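Local coordinates for tRNA (cytidine-2'-O-)-methyltransferase TrmJ (Sulfolobus acidocaldarius, PDB 4CNG), which catalyses the 2'-O-methylation of cytidine 32 in tRNA with S-adenosyl-L-methionine as methyl donor, working as a homodimer of the SPOUT class, at residues 24-29 with 127-132; 48-53 with 77-82; 92-97 with 144-149. The protein carries 1 engineered substitution. One frame throughout, in Å; residues are numbered along the deposited sequence.

Contact 1: residues 24-29 with 127-132; sequences RLVIVE and AFIFGR. With SAH (S-adenosyl-L-homocysteine), chain C.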
loop_
_atom_site.group_PDB
_atom_site.type_symbol
_atom_site.label_atom_id
_atom_site.label_comp_id
_atom_site.label_asym_id
_atom_site.label_seq_id
_atom_site.Cartn_x
_atom_site.Cartn_y
_atom_site.Cartn_z
ATOM N N ARG A 24 -12.113 -8.385 -9.997
ATOM C CA ARG A 24 -12.914 -8.419 -8.784
ATOM C C ARG A 24 -11.983 -8.508 -7.576
ATOM O O ARG A 24 -11.185 -9.419 -7.463
ATOM C CB ARG A 24 -13.857 -9.626 -8.784
ATOM C CG ARG A 24 -14.703 -9.683 -7.531
ATOM C CD ARG A 24 -15.554 -10.943 -7.459
ATOM N NE ARG A 24 -16.512 -10.969 -8.540
ATOM C CZ ARG A 24 -17.280 -12.011 -8.834
ATOM N NH1 ARG A 24 -17.227 -13.125 -8.112
ATOM N NH2 ARG A 24 -18.018 -11.945 -9.916
ATOM N N LEU A 25 -12.087 -7.538 -6.683
ATOM C CA LEU A 25 -11.381 -7.540 -5.438
ATOM C C LEU A 25 -12.266 -8.200 -4.381
ATOM O O LEU A 25 -13.405 -7.785 -4.225
ATOM C CB LEU A 25 -11.043 -6.104 -5.024
ATOM C CG LEU A 25 -10.281 -5.931 -3.748
ATOM C CD1 LEU A 25 -8.927 -6.581 -3.819
ATOM C CD2 LEU A 25 -10.173 -4.457 -3.434
ATOM N N VAL A 26 -11.730 -9.201 -3.705
ATOM C CA VAL A 26 -12.430 -9.927 -2.644
ATOM C C VAL A 26 -11.641 -9.799 -1.354
ATOM O O VAL A 26 -10.501 -10.210 -1.284
ATOM C CB VAL A 26 -12.617 -11.438 -3.008
ATOM C CG1 VAL A 26 -13.287 -12.171 -1.860
ATOM C CG2 VAL A 26 -13.351 -11.598 -4.316
ATOM N N ILE A 27 -12.291 -9.235 -0.334
ATOM C CA ILE A 27 -11.687 -9.069 0.966
ATOM C C ILE A 27 -12.432 -9.977 1.947
ATOM O O ILE A 27 -13.626 -9.827 2.134
ATOM C CB ILE A 27 -11.725 -7.604 1.445
ATOM C CG1 ILE A 27 -11.258 -6.625 0.376
ATOM C CG2 ILE A 27 -10.947 -7.429 2.718
ATOM C CD1 ILE A 27 -9.829 -6.842 -0.065
ATOM N N VAL A 28 -11.712 -10.887 2.567
ATOM C CA VAL A 28 -12.326 -11.915 3.419
ATOM C C VAL A 28 -12.300 -11.489 4.885
ATOM O O VAL A 28 -11.250 -11.353 5.504
ATOM C CB VAL A 28 -11.641 -13.256 3.240
ATOM C CG1 VAL A 28 -12.295 -14.344 4.107
ATOM C CG2 VAL A 28 -11.653 -13.676 1.791
ATOM N N GLU A 29 -13.497 -11.281 5.446
ATOM C CA GLU A 29 -13.698 -10.989 6.862
ATOM C C GLU A 29 -12.800 -9.885 7.410
ATOM O O GLU A 29 -12.152 -10.059 8.441
ATOM C CB GLU A 29 -13.625 -12.277 7.686
ATOM C CG GLU A 29 -14.759 -13.241 7.333
ATOM C CD GLU A 29 -14.859 -14.483 8.215
ATOM O OE1 GLU A 29 -13.860 -14.866 8.843
ATOM O OE2 GLU A 29 -15.948 -15.094 8.252
ATOM N N ALA A 127 -10.542 -12.801 -9.842
ATOM C CA ALA A 127 -10.707 -12.395 -8.452
ATOM C C ALA A 127 -9.358 -12.403 -7.764
ATOM O O ALA A 127 -8.645 -13.395 -7.797
ATOM C CB ALA A 127 -11.661 -13.340 -7.743
ATOM N N PHE A 128 -9.042 -11.281 -7.118
ATOM C CA PHE A 128 -7.876 -11.143 -6.243
ATOM C C PHE A 128 -8.380 -11.167 -4.818
ATOM O O PHE A 128 -9.166 -10.300 -4.442
ATOM C CB PHE A 128 -7.089 -9.858 -6.527
ATOM C CG PHE A 128 -6.223 -9.924 -7.749
ATOM C CD1 PHE A 128 -6.741 -9.766 -9.024
ATOM C CD2 PHE A 128 -4.907 -10.325 -7.647
ATOM C CE1 PHE A 128 -5.921 -9.884 -10.147
ATOM C CE2 PHE A 128 -4.077 -10.392 -8.748
ATOM C CZ PHE A 128 -4.609 -10.205 -9.986
ATOM N N ILE A 129 -7.899 -12.130 -4.033
ATOM C CA ILE A 129 -8.496 -12.481 -2.758
ATOM C C ILE A 129 -7.467 -12.202 -1.662
ATOM O O ILE A 129 -6.334 -12.696 -1.718
ATOM C CB ILE A 129 -8.915 -13.975 -2.710
ATOM C CG1 ILE A 129 -9.832 -14.308 -3.852
ATOM C CG2 ILE A 129 -9.467 -14.345 -1.375
ATOM C CD1 ILE A 129 -9.748 -15.744 -4.322
ATOM N N PHE A 130 -7.882 -11.403 -0.652
ATOM C CA PHE A 130 -7.050 -11.010 0.475
ATOM C C PHE A 130 -7.710 -11.463 1.751
ATOM O O PHE A 130 -8.937 -11.466 1.873
ATOM C CB PHE A 130 -6.872 -9.467 0.473
ATOM C CG PHE A 130 -6.124 -8.935 -0.720
ATOM C CD1 PHE A 130 -6.740 -8.744 -1.917
ATOM C CD2 PHE A 130 -4.784 -8.633 -0.614
ATOM C CE1 PHE A 130 -6.031 -8.306 -3.023
ATOM C CE2 PHE A 130 -4.077 -8.142 -1.707
ATOM C CZ PHE A 130 -4.699 -7.987 -2.909
ATOM N N GLY A 131 -6.876 -11.843 2.693
ATOM C CA GLY A 131 -7.323 -12.395 3.953
ATOM C C GLY A 131 -7.360 -11.444 5.127
ATOM O O GLY A 131 -7.254 -10.225 5.022
ATOM N N ARG A 132 -7.636 -12.063 6.271
ATOM C CA ARG A 132 -7.907 -11.378 7.533
ATOM C C ARG A 132 -6.637 -10.813 8.133
ATOM O O ARG A 132 -5.590 -11.448 8.074
ATOM C CB ARG A 132 -8.506 -12.434 8.483
ATOM C CG ARG A 132 -9.776 -13.108 7.975
ATOM C CD ARG A 132 -10.011 -14.432 8.676
ATOM N NE ARG A 132 -11.151 -15.161 8.127
ATOM C CZ ARG A 132 -11.103 -15.997 7.106
ATOM N NH1 ARG A 132 -10.000 -16.189 6.417
ATOM N NH2 ARG A 132 -12.192 -16.628 6.728
HETATM N N SAH C . -0.759 -13.432 10.509
HETATM C CA SAH C . -1.528 -13.410 9.237
HETATM C CB SAH C . -1.188 -12.116 8.516
HETATM C CG SAH C . -2.250 -11.693 7.485
HETATM S SD SAH C . -1.821 -10.149 6.691
HETATM C C SAH C . -1.171 -14.639 8.451
HETATM O O SAH C . -0.256 -15.378 8.819
HETATM O OXT SAH C . -1.859 -15.024 7.528
HETATM C "C5'" SAH C . -3.420 -9.795 5.961
HETATM C "C4'" SAH C . -3.543 -10.057 4.465
HETATM O "O4'" SAH C . -2.667 -9.163 3.760
HETATM C "C3'" SAH C . -3.131 -11.409 4.001
HETATM O "O3'" SAH C . -4.188 -12.351 4.246
HETATM C "C2'" SAH C . -2.836 -11.193 2.543
HETATM O "O2'" SAH C . -4.049 -11.100 1.807
HETATM C "C1'" SAH C . -2.170 -9.811 2.579
HETATM N N9 SAH C . -0.680 -9.853 2.688
HETATM C C8 SAH C . 0.085 -9.269 3.652
HETATM N N7 SAH C . 1.398 -9.334 3.295
HETATM C C5 SAH C . 1.436 -9.932 2.080
HETATM C C6 SAH C . 2.454 -10.214 1.149
HETATM N N6 SAH C . 3.751 -9.940 1.398
HETATM N N1 SAH C . 2.128 -10.789 0.017
HETATM C C2 SAH C . 0.839 -11.051 -0.248
HETATM N N3 SAH C . -0.202 -10.799 0.533
HETATM C C4 SAH C . 0.102 -10.218 1.674
HETATM O O HOH W 1 -9.762 -9.004 5.533
HETATM O O HOH W 2 -14.896 -17.637 7.907
#
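Leu25 and Phe130 meet at about a right angle on one face of the sheet, the leucine CD1 lying 3.5 Å from ring atom CE1. Ile27 sends its CD1 to the same phenylalanine, and helices 33-45 and 162-175 cover this side. On the other face Val26 packs on Ile129; Val28, directed toward 127-132, brings CG2 to Ile129 CG2. Four main-chain bonds, each 2.9 Å, join the parallel strands through this buried part: Phe128 N to Arg24 O, Val26 N to Phe128 O, Phe130 N to Val26 O and Val28 N to Phe130 O.

Beyond Val28 the chains spread and water enters: one molecule bridges Val28 O and Gly131 O. Here Arg132, extended from CG to NE, lays its guanidinium over Val28 CG1 and forms a salt bridge, NE to Glu29 OE1 at 2.8 Å. NE comes from the anti side but 32° out of the carboxylate plane, the two planes standing 89° apart. A second water links Glu29 OE2 to Arg132 NH2. From the loop after strand 125-130, mid-sheet, Gly131 N donates to O2' of S-adenosyl-L-homocysteine at 3.1 Å, as in SPOUT methyltransferases, whose cofactor site is built by a knotted C-terminal region.

Contact 2: residues 48-53 with 77-82; sequences IDEFYV and MMKITN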
loop_
_atom_site.group_PDB
_atom_site.type_symbol
_atom_site.label_atom_id
_atom_site.label_comp_id
_atom_site.label_asym_id
_atom_site.label_seq_id
_atom_site.Cartn_x
_atom_site.Cartn_y
_atom_site.Cartn_z
ATOM N N ILE A 48 -11.089 -0.435 -9.912
ATOM C CA ILE A 48 -11.424 -1.847 -9.813
ATOM C C ILE A 48 -12.884 -2.032 -10.223
ATOM O O ILE A 48 -13.748 -1.232 -9.864
ATOM C CB ILE A 48 -11.158 -2.326 -8.378
ATOM C CG1 ILE A 48 -9.653 -2.441 -8.138
ATOM C CG2 ILE A 48 -11.908 -3.592 -8.046
ATOM C CD1 ILE A 48 -8.984 -3.492 -8.994
ATOM N N ASP A 49 -13.163 -3.090 -10.973
ATOM C CA ASP A 49 -14.479 -3.288 -11.556
ATOM C C ASP A 49 -15.548 -3.765 -10.549
ATOM O O ASP A 49 -16.689 -3.348 -10.629
ATOM C CB ASP A 49 -14.368 -4.283 -12.701
ATOM C CG ASP A 49 -13.382 -3.816 -13.758
ATOM O OD1 ASP A 49 -13.744 -2.888 -14.492
ATOM O OD2 ASP A 49 -12.250 -4.354 -13.834
ATOM N N GLU A 50 -15.191 -4.681 -9.663
ATOM C CA GLU A 50 -16.123 -5.313 -8.711
ATOM C C GLU A 50 -15.404 -5.433 -7.381
ATOM O O GLU A 50 -14.197 -5.656 -7.339
ATOM C CB GLU A 50 -16.505 -6.707 -9.225
ATOM C CG GLU A 50 -17.285 -6.683 -10.518
ATOM C CD GLU A 50 -17.703 -8.055 -11.014
ATOM O OE1 GLU A 50 -17.241 -9.083 -10.488
ATOM O OE2 GLU A 50 -18.436 -8.097 -12.027
ATOM N N PHE A 51 -16.157 -5.263 -6.300
ATOM C CA PHE A 51 -15.617 -5.186 -4.959
ATOM C C PHE A 51 -16.562 -5.953 -4.041
ATOM O O PHE A 51 -17.671 -5.499 -3.781
ATOM C CB PHE A 51 -15.491 -3.695 -4.554
ATOM C CG PHE A 51 -15.048 -3.440 -3.141
ATOM C CD1 PHE A 51 -14.155 -4.240 -2.482
ATOM C CD2 PHE A 51 -15.487 -2.298 -2.517
ATOM C CE1 PHE A 51 -13.725 -3.922 -1.215
ATOM C CE2 PHE A 51 -15.068 -1.962 -1.238
ATOM C CZ PHE A 51 -14.205 -2.803 -0.571
ATOM N N TYR A 52 -16.063 -7.086 -3.545
ATOM C CA TYR A 52 -16.808 -7.974 -2.652
ATOM C C TYR A 52 -16.118 -8.065 -1.313
ATOM O O TYR A 52 -14.896 -8.199 -1.242
ATOM C CB TYR A 52 -16.902 -9.404 -3.256
ATOM C CG TYR A 52 -17.944 -9.594 -4.290
ATOM C CD1 TYR A 52 -17.885 -8.977 -5.507
ATOM C CD2 TYR A 52 -18.964 -10.493 -4.082
ATOM C CE1 TYR A 52 -18.833 -9.174 -6.478
ATOM C CE2 TYR A 52 -19.935 -10.721 -5.043
ATOM C CZ TYR A 52 -19.831 -10.093 -6.272
ATOM O OH TYR A 52 -20.785 -10.299 -7.243
ATOM N N VAL A 53 -16.916 -8.094 -0.257
ATOM C CA VAL A 53 -16.422 -8.262 1.077
ATOM C C VAL A 53 -17.227 -9.395 1.717
ATOM O O VAL A 53 -18.452 -9.368 1.711
ATOM C CB VAL A 53 -16.531 -6.950 1.859
ATOM C CG1 VAL A 53 -16.056 -7.140 3.271
ATOM C CG2 VAL A 53 -15.646 -5.894 1.219
ATOM N N MET A 77 -21.398 0.469 -4.331
ATOM C CA MET A 77 -20.706 -0.488 -5.192
ATOM C C MET A 77 -20.373 -1.817 -4.494
ATOM O O MET A 77 -20.513 -2.891 -5.084
ATOM C CB MET A 77 -19.436 0.144 -5.724
ATOM C CG MET A 77 -18.622 -0.776 -6.597
ATOM S SD MET A 77 -16.987 -0.162 -6.944
ATOM C CE MET A 77 -16.346 -1.510 -7.894
ATOM N N MET A 78 -19.907 -1.724 -3.261
ATOM C CA MET A 78 -19.455 -2.868 -2.500
ATOM C C MET A 78 -20.560 -3.880 -2.337
ATOM O O MET A 78 -21.675 -3.523 -1.981
ATOM C CB MET A 78 -18.986 -2.386 -1.126
ATOM C CG MET A 78 -18.336 -3.456 -0.281
ATOM S SD MET A 78 -17.817 -2.808 1.303
ATOM C CE MET A 78 -19.414 -2.652 2.105
ATOM N N LYS A 79 -20.247 -5.130 -2.619
ATOM C CA LYS A 79 -21.183 -6.233 -2.408
ATOM C C LYS A 79 -20.735 -7.027 -1.199
ATOM O O LYS A 79 -19.584 -7.394 -1.083
ATOM C CB LYS A 79 -21.209 -7.130 -3.649
ATOM C CG LYS A 79 -21.823 -6.479 -4.879
ATOM C CD LYS A 79 -21.482 -7.213 -6.166
ATOM C CE LYS A 79 -21.984 -6.457 -7.394
ATOM N NZ LYS A 79 -21.226 -6.785 -8.637
ATOM N N ILE A 80 -21.647 -7.280 -0.271
ATOM C CA ILE A 80 -21.397 -8.112 0.873
ATOM C C ILE A 80 -21.947 -9.512 0.593
ATOM O O ILE A 80 -23.048 -9.656 0.066
ATOM C CB ILE A 80 -22.060 -7.519 2.116
ATOM C CG1 ILE A 80 -21.400 -6.171 2.405
ATOM C CG2 ILE A 80 -21.930 -8.456 3.318
ATOM C CD1 ILE A 80 -22.064 -5.406 3.536
ATOM N N THR A 81 -21.185 -10.544 0.941
ATOM C CA THR A 81 -21.678 -11.931 0.956
ATOM C C THR A 81 -21.366 -12.546 2.283
ATOM O O THR A 81 -20.420 -12.157 2.928
ATOM C CB THR A 81 -21.025 -12.817 -0.140
ATOM O OG1 THR A 81 -19.610 -12.980 0.095
ATOM C CG2 THR A 81 -21.270 -12.263 -1.509
ATOM N N ASN A 82 -22.103 -13.591 2.652
ATOM C CA ASN A 82 -21.807 -14.320 3.862
ATOM C C ASN A 82 -20.710 -15.338 3.735
ATOM O O ASN A 82 -20.031 -15.662 4.739
ATOM C CB ASN A 82 -23.029 -14.946 4.464
ATOM C CG ASN A 82 -22.795 -15.377 5.916
ATOM O OD1 ASN A 82 -23.137 -16.482 6.276
ATOM N ND2 ASN A 82 -22.133 -14.540 6.721
HETATM O O HOH W 3 -18.876 -4.421 -6.838
#
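Tyr52 lies with one ring face across the aliphatic chain of Lys79, whose CB stands 3.9 Å from the ring centroid and only 4° off the normal, a CH-pi contact. With CG anti to its own carbonyl carbon (chi1 -68°) and an extended chain beyond, the lysine crosses the ring obliquely, its CD 3.3 Å from Tyr52 CE1. In the conformer given, Thr81 closes in at the edge, its CG2 near the ring plane. Arg24 of the neighbouring strand makes a cation-pi contact with the same tyrosine. Glu50 OE2 stays beyond salt-bridge distance of Lys79 NZ; the carboxylate of Glu50 is instead paired with Lys125 and Arg24.

Strands 50-54 and 79-81 run parallel and are joined through helices 60-64 and 71-77, a beta-alpha-beta crossover at the edge of this chain's sheet. Lys79 N donates to Phe51 O at 2.8 Å, Val53 N to Lys79 O, and Thr81 N to Val53 O.

Away from the tyrosine, Met78 covers Phe51. Its CG sits over the ring, 4.1 Å from the centroid, while SD takes an oblique Met-aromatic position and, in the conformer of Val53 given, also touches Val53 CG2. Helix 33-45 packs on Phe51 and Val53 as well. The extended chain of Met77 carries CE to 3.3 Å from Ile48 O, and a water accepts from Phe51 N and donates to Met77 O, joining the two segments beside Phe51 and Met77.

Contact 3: residues 92-97 with 144-149; sequences DLKIAT and KSDFLL. With SAH (S-adenosyl-L-homocysteine), chain C.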
loop_
_atom_site.group_PDB
_atom_site.type_symbol
_atom_site.label_atom_id
_atom_site.label_comp_id
_atom_site.label_asym_id
_atom_site.label_seq_id
_atom_site.Cartn_x
_atom_site.Cartn_y
_atom_site.Cartn_z
ATOM N N ASP A 92 -12.977 -16.281 -14.089
ATOM C CA ASP A 92 -12.128 -17.202 -14.825
ATOM C C ASP A 92 -10.987 -17.746 -13.949
ATOM O O ASP A 92 -10.527 -18.865 -14.151
ATOM C CB ASP A 92 -11.543 -16.491 -16.052
ATOM C CG ASP A 92 -12.618 -16.069 -17.053
ATOM O OD1 ASP A 92 -13.507 -16.896 -17.355
ATOM O OD2 ASP A 92 -12.572 -14.914 -17.532
ATOM N N LEU A 93 -10.518 -16.947 -12.991
ATOM C CA LEU A 93 -9.315 -17.268 -12.242
ATOM C C LEU A 93 -9.431 -16.654 -10.863
ATOM O O LEU A 93 -9.928 -15.532 -10.734
ATOM C CB LEU A 93 -8.111 -16.676 -12.958
ATOM C CG LEU A 93 -6.730 -17.248 -12.679
ATOM C CD1 LEU A 93 -6.597 -18.693 -13.157
ATOM C CD2 LEU A 93 -5.706 -16.345 -13.347
ATOM N N LYS A 94 -8.959 -17.394 -9.867
ATOM C CA LYS A 94 -8.938 -16.966 -8.473
ATOM C C LYS A 94 -7.497 -16.881 -7.980
ATOM O O LYS A 94 -6.819 -17.895 -7.946
ATOM C CB LYS A 94 -9.745 -17.950 -7.620
ATOM C CG LYS A 94 -11.227 -18.028 -7.975
ATOM C CD LYS A 94 -11.824 -19.424 -7.750
ATOM C CE LYS A 94 -13.210 -19.546 -8.342
ATOM N NZ LYS A 94 -13.444 -20.934 -8.792
ATOM N N ILE A 95 -7.053 -15.678 -7.633
ATOM C CA ILE A 95 -5.702 -15.465 -7.167
ATOM C C ILE A 95 -5.780 -15.056 -5.703
ATOM O O ILE A 95 -6.179 -13.948 -5.357
ATOM C CB ILE A 95 -4.941 -14.427 -8.011
ATOM C CG1 ILE A 95 -4.901 -14.923 -9.469
ATOM C CG2 ILE A 95 -3.549 -14.205 -7.428
ATOM C CD1 ILE A 95 -4.105 -14.036 -10.403
ATOM N N ALA A 96 -5.433 -15.971 -4.821
ATOM C CA ALA A 96 -5.297 -15.707 -3.391
ATOM C C ALA A 96 -3.937 -15.036 -3.138
ATOM O O ALA A 96 -3.072 -15.019 -4.018
ATOM C CB ALA A 96 -5.415 -17.027 -2.590
ATOM N N THR A 97 -3.776 -14.495 -1.938
ATOM C CA THR A 97 -2.533 -13.795 -1.527
ATOM C C THR A 97 -2.131 -14.325 -0.166
ATOM O O THR A 97 -2.965 -14.677 0.676
ATOM C CB THR A 97 -2.782 -12.268 -1.478
ATOM O OG1 THR A 97 -3.926 -12.002 -0.661
ATOM C CG2 THR A 97 -2.980 -11.711 -2.857
ATOM N N LYS A 144 -9.221 -23.577 -2.653
ATOM C CA LYS A 144 -10.272 -23.184 -3.576
ATOM C C LYS A 144 -9.809 -22.147 -4.582
ATOM O O LYS A 144 -10.570 -21.763 -5.457
ATOM C CB LYS A 144 -11.454 -22.640 -2.792
ATOM C CG LYS A 144 -12.264 -23.708 -2.092
ATOM C CD LYS A 144 -13.289 -23.074 -1.172
ATOM C CE LYS A 144 -14.207 -24.114 -0.546
ATOM N NZ LYS A 144 -15.194 -23.445 0.356
ATOM N N SER A 145 -8.547 -21.688 -4.475
ATOM C CA SER A 145 -7.983 -20.670 -5.349
ATOM C C SER A 145 -7.061 -21.342 -6.369
ATOM O O SER A 145 -6.507 -22.415 -6.148
ATOM C CB SER A 145 -7.230 -19.620 -4.511
ATOM O OG SER A 145 -8.138 -19.005 -3.611
ATOM N N ASP A 146 -6.833 -20.685 -7.501
ATOM C CA ASP A 146 -5.958 -21.188 -8.553
ATOM C C ASP A 146 -4.472 -20.899 -8.312
ATOM O O ASP A 146 -3.628 -21.723 -8.641
ATOM C CB ASP A 146 -6.370 -20.603 -9.890
ATOM C CG ASP A 146 -7.777 -21.004 -10.266
ATOM O OD1 ASP A 146 -7.977 -22.217 -10.438
ATOM O OD2 ASP A 146 -8.660 -20.138 -10.436
ATOM N N PHE A 147 -4.178 -19.725 -7.782
ATOM C CA PHE A 147 -2.812 -19.286 -7.561
ATOM C C PHE A 147 -2.705 -18.613 -6.190
ATOM O O PHE A 147 -3.713 -18.169 -5.651
ATOM C CB PHE A 147 -2.377 -18.282 -8.644
ATOM C CG PHE A 147 -2.275 -18.871 -10.038
ATOM C CD1 PHE A 147 -1.254 -19.735 -10.354
ATOM C CD2 PHE A 147 -3.161 -18.521 -11.020
ATOM C CE1 PHE A 147 -1.124 -20.234 -11.631
ATOM C CE2 PHE A 147 -3.047 -19.039 -12.307
ATOM C CZ PHE A 147 -2.001 -19.850 -12.608
ATOM N N LEU A 148 -1.488 -18.556 -5.667
ATOM C CA LEU A 148 -1.203 -17.917 -4.395
ATOM C C LEU A 148 -0.063 -16.901 -4.639
ATOM O O LEU A 148 1.086 -17.281 -4.876
ATOM C CB LEU A 148 -0.770 -18.937 -3.360
ATOM C CG LEU A 148 -0.575 -18.395 -1.956
ATOM C CD1 LEU A 148 -1.848 -17.803 -1.402
ATOM C CD2 LEU A 148 0.012 -19.454 -1.036
ATOM N N LEU A 149 -0.413 -15.639 -4.584
ATOM C CA LEU A 149 0.496 -14.525 -4.868
ATOM C C LEU A 149 1.162 -14.038 -3.600
ATOM O O LEU A 149 0.504 -13.730 -2.624
ATOM C CB LEU A 149 -0.307 -13.388 -5.491
ATOM C CG LEU A 149 0.430 -12.061 -5.746
ATOM C CD1 LEU A 149 1.506 -12.196 -6.764
ATOM C CD2 LEU A 149 -0.578 -11.002 -6.116
HETATM N N SAH C . -0.759 -13.432 10.509
HETATM C CA SAH C . -1.528 -13.410 9.237
HETATM C CB SAH C . -1.188 -12.116 8.516
HETATM C CG SAH C . -2.250 -11.693 7.485
HETATM S SD SAH C . -1.821 -10.149 6.691
HETATM C C SAH C . -1.171 -14.639 8.451
HETATM O O SAH C . -0.256 -15.378 8.819
HETATM O OXT SAH C . -1.859 -15.024 7.528
HETATM C "C5'" SAH C . -3.420 -9.795 5.961
HETATM C "C4'" SAH C . -3.543 -10.057 4.465
HETATM O "O4'" SAH C . -2.667 -9.163 3.760
HETATM C "C3'" SAH C . -3.131 -11.409 4.001
HETATM O "O3'" SAH C . -4.188 -12.351 4.246
HETATM C "C2'" SAH C . -2.836 -11.193 2.543
HETATM O "O2'" SAH C . -4.049 -11.100 1.807
HETATM C "C1'" SAH C . -2.170 -9.811 2.579
HETATM N N9 SAH C . -0.680 -9.853 2.688
HETATM C C8 SAH C . 0.085 -9.269 3.652
HETATM N N7 SAH C . 1.398 -9.334 3.295
HETATM C C5 SAH C . 1.436 -9.932 2.080
HETATM C C6 SAH C . 2.454 -10.214 1.149
HETATM N N6 SAH C . 3.751 -9.940 1.398
HETATM N N1 SAH C . 2.128 -10.789 0.017
HETATM C C2 SAH C . 0.839 -11.051 -0.248
HETATM N N3 SAH C . -0.202 -10.799 0.533
HETATM C C4 SAH C . 0.102 -10.218 1.674
HETATM O O HOH W 4 -10.940 -20.989 -11.708
HETATM O O HOH W 5 -13.086 -22.687 -6.072
#
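Asp146 and Lys94 are joined twice. The aspartate takes the Lys94 N-H on the anti lone pair of OD2 at 2.8 Å, and returns its own N-H to Lys94 O. That carbonyl is gripped by two donors: Phe147 N, at 3.2 Å from Lys94 O and in the carbonyl plane, belongs to the parallel strand pairing, and Asp146 N is the additional one. The pairing continues as Ala96 N donates to Phe147 O, and Leu149 N to Ala96 O at 2.8 Å with an N-H...O angle of 175°. Asp146 OD2 has a further donor in a water that also bonds Asp92 O, and a second water bridges Lys94 NZ and Lys144 O. The hydroxyl of Ser145 is bonded to Glu141 O.

At the far end Thr97 OG1, set between its backbone N and carbonyl carbon (chi1 53°), accepts from O2' of S-adenosyl-L-homocysteine at 2.6 Å and is also hydrogen-bonded to Ile129 O, which ties the ribose to the sheet. Leu93 CD1 touches Phe147 CE2 at 3.7 Å, and Ile95 CG2 rests on Leu149 CB. Strand 93-97 lies between strands 125-130 and 147-149, with Ile112 of strand 111-112 and helix 117-121 covering Ile95 and Phe147.

From the N terminus, strand 22-28 supplies the first half of contact 1, but its partner lies 98 residues further on. Inside that long loop contact 2 opens and closes, bringing strand 79-81 beside 50-54 at one margin of the sheet. Contact 3 opens next at 92-97 and closes at 144-149, after contact 1 has closed at 127-132, so contacts 1 and 3 cross while contacts 2 and 3 follow in series. Strand 22-28 of contact 1 lies next to strand 50-54 of contact 2, with a salt bridge between Arg24 and Glu50, and strand 125-130 adjoins 93-97. Contacts 1 and 3 both touch S-adenosyl-L-homocysteine; the centres of contacts 2 and 3 are about 17 Å apart.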